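Long-range contact in putative isomerase YbhH (Escherichia coli, PDB 6OTV), which probably acts as an isomerase of the PrpF family, with its substrate not established: residues A17-A21 with F103-L109. Numbering follows the deposited sequence.
Sequences AFLLA and FAIENGL
Residues 17-20 are extended and form the end of strand 14-20; Ala21 starts a turn. Residues 103-106 are the last turn of helix 94-106. Phe18 lies nearest Phe103 (CA-CA 7.6 Å), and Leu20 nearest Asn107 (CA-CA 8.8 Å). No hydrogen bond joins the segments; the contact is mainly apolar.

Phe103 is central: its t rotamer (chi2 85°) extends the ring toward the strand. Phe18 CB lies over one ring face, 3.7 Å from Phe103 CD1, in a CH-pi contact. Phe18 CB points toward the helix; its m chi1 (-77°) leads the ring away. The ring planes meet obliquely at 42°, centroids 5.8 Å apart. Leu20 and Leu109 are both m,t. Leu20 CB points sideways, but Leu20 CD2 comes within 3.8 Å of Phe103 CE2 and 4.0 Å of Leu109 CD1.

A Schellman motif ends the helix: Leu109 N donates a hydrogen bond to Ala104 O (2.9 Å), and Gly108 N to Ile105 O (3.2 Å), with Gly108 (phi 70°) at C-prime. Asn107 (m) turns its amide back: Asn107 ND2 donates a near-linear hydrogen bond to Phe103 O (2.7 Å). Asn107 N donates to Phe103 O too (3.1 Å).

This fits the barrel-with-central-helix domain of the diaminopimelate epimerase-like fold. Strand 14-20 runs between strands 3-11 and 59-65 of a closed, curled sheet. Helix 94-106 packs on one face, Phe103 touching Val7 and Ile63; Leu19 meets helix 28-39 on the other.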
loop_
_atom_site.group_PDB
_atom_site.type_symbol
_atom_site.label_atom_id
_atom_site.label_comp_id
_atom_site.label_asym_id
_atom_site.label_seq_id
_atom_site.Cartn_x
_atom_site.Cartn_y
_atom_site.Cartn_z
ATOM N N ALA A 17 -4.552 -22.324 15.169
ATOM C CA ALA A 17 -5.916 -22.067 14.730
ATOM C C ALA A 17 -5.981 -20.819 13.867
ATOM O O ALA A 17 -5.351 -19.799 14.169
ATOM C CB ALA A 17 -6.860 -21.900 15.919
ATOM N N PHE A 18 -6.757 -20.910 12.793
ATOM C CA PHE A 18 -7.097 -19.774 11.950
ATOM C C PHE A 18 -8.587 -19.501 12.121
ATOM O O PHE A 18 -9.419 -20.382 11.872
ATOM C CB PHE A 18 -6.731 -20.049 10.491
ATOM C CG PHE A 18 -5.252 -19.925 10.207
ATOM C CD1 PHE A 18 -4.358 -20.868 10.686
ATOM C CD2 PHE A 18 -4.761 -18.859 9.467
ATOM C CE1 PHE A 18 -2.999 -20.753 10.435
ATOM C CE2 PHE A 18 -3.405 -18.738 9.209
ATOM C CZ PHE A 18 -2.522 -19.686 9.695
ATOM N N LEU A 19 -8.913 -18.292 12.572
ATOM C CA LEU A 19 -10.263 -17.930 12.969
ATOM C C LEU A 19 -10.693 -16.663 12.248
ATOM O O LEU A 19 -9.870 -15.799 11.933
ATOM C CB LEU A 19 -10.353 -17.706 14.486
ATOM C CG LEU A 19 -9.867 -18.850 15.380
ATOM C CD1 LEU A 19 -9.739 -18.391 16.824
ATOM C CD2 LEU A 19 -10.812 -20.040 15.274
ATOM N N LEU A 20 -11.991 -16.563 11.986
ATOM C CA LEU A 20 -12.588 -15.329 11.496
ATOM C C LEU A 20 -12.957 -14.447 12.679
ATOM O O LEU A 20 -13.525 -14.920 13.667
ATOM C CB LEU A 20 -13.831 -15.618 10.655
ATOM C CG LEU A 20 -13.619 -16.330 9.321
ATOM C CD1 LEU A 20 -14.957 -16.755 8.742
ATOM C CD2 LEU A 20 -12.881 -15.424 8.352
ATOM N N ALA A 21 -12.634 -13.156 12.572
ATOM C CA ALA A 21 -12.922 -12.228 13.660
ATOM C C ALA A 21 -14.412 -12.128 13.959
ATOM O O ALA A 21 -14.781 -11.758 15.080
ATOM C CB ALA A 21 -12.351 -10.846 13.334
ATOM N N PHE A 103 -6.141 -18.957 3.577
ATOM C CA PHE A 103 -7.329 -18.985 4.421
ATOM C C PHE A 103 -8.341 -17.936 3.977
ATOM O O PHE A 103 -9.551 -18.190 3.981
ATOM C CB PHE A 103 -6.933 -18.776 5.882
ATOM C CG PHE A 103 -8.093 -18.793 6.837
ATOM C CD1 PHE A 103 -8.582 -19.992 7.333
ATOM C CD2 PHE A 103 -8.687 -17.611 7.248
ATOM C CE1 PHE A 103 -9.651 -20.012 8.216
ATOM C CE2 PHE A 103 -9.756 -17.624 8.132
ATOM C CZ PHE A 103 -10.236 -18.827 8.617
ATOM N N ALA A 104 -7.864 -16.752 3.586
ATOM C CA ALA A 104 -8.773 -15.697 3.153
ATOM C C ALA A 104 -9.497 -16.083 1.869
ATOM O O ALA A 104 -10.679 -15.763 1.696
ATOM C CB ALA A 104 -8.007 -14.389 2.965
ATOM N N ILE A 105 -8.808 -16.779 0.964
ATOM C CA ILE A 105 -9.435 -17.190 -0.288
ATOM C C ILE A 105 -10.464 -18.286 -0.039
ATOM O O ILE A 105 -11.575 -18.247 -0.583
ATOM C CB ILE A 105 -8.361 -17.633 -1.297
ATOM C CG1 ILE A 105 -7.417 -16.469 -1.611
ATOM C CG2 ILE A 105 -9.010 -18.156 -2.569
ATOM C CD1 ILE A 105 -6.134 -16.882 -2.298
ATOM N N GLU A 106 -10.124 -19.276 0.791
ATOM C CA GLU A 106 -11.060 -20.364 1.052
ATOM C C GLU A 106 -12.310 -19.895 1.788
ATOM O O GLU A 106 -13.354 -20.550 1.685
ATOM C CB GLU A 106 -10.378 -21.477 1.850
ATOM C CG GLU A 106 -9.291 -22.215 1.086
ATOM C CD GLU A 106 -8.970 -23.562 1.701
ATOM O OE1 GLU A 106 -9.865 -24.432 1.730
ATOM O OE2 GLU A 106 -7.829 -23.751 2.171
ATOM N N ASN A 107 -12.236 -18.782 2.520
ATOM C CA ASN A 107 -13.369 -18.275 3.286
ATOM C C ASN A 107 -14.024 -17.062 2.630
ATOM O O ASN A 107 -14.773 -16.335 3.291
ATOM C CB ASN A 107 -12.935 -17.940 4.715
ATOM C CG ASN A 107 -12.558 -19.176 5.515
ATOM O OD1 ASN A 107 -13.405 -19.786 6.168
ATOM N ND2 ASN A 107 -11.283 -19.553 5.466
ATOM N N GLY A 108 -13.752 -16.824 1.348
ATOM C CA GLY A 108 -14.457 -15.795 0.604
ATOM C C GLY A 108 -14.147 -14.365 0.989
ATOM O O GLY A 108 -14.944 -13.473 0.693
ATOM N N LEU A 109 -13.013 -14.112 1.642
ATOM C CA LEU A 109 -12.621 -12.745 1.960
ATOM C C LEU A 109 -12.023 -12.009 0.768
ATOM O O LEU A 109 -11.884 -10.782 0.824
ATOM C CB LEU A 109 -11.620 -12.740 3.118
ATOM C CG LEU A 109 -12.106 -13.392 4.412
ATOM C CD1 LEU A 109 -11.038 -13.300 5.482
ATOM C CD2 LEU A 109 -13.400 -12.746 4.877
#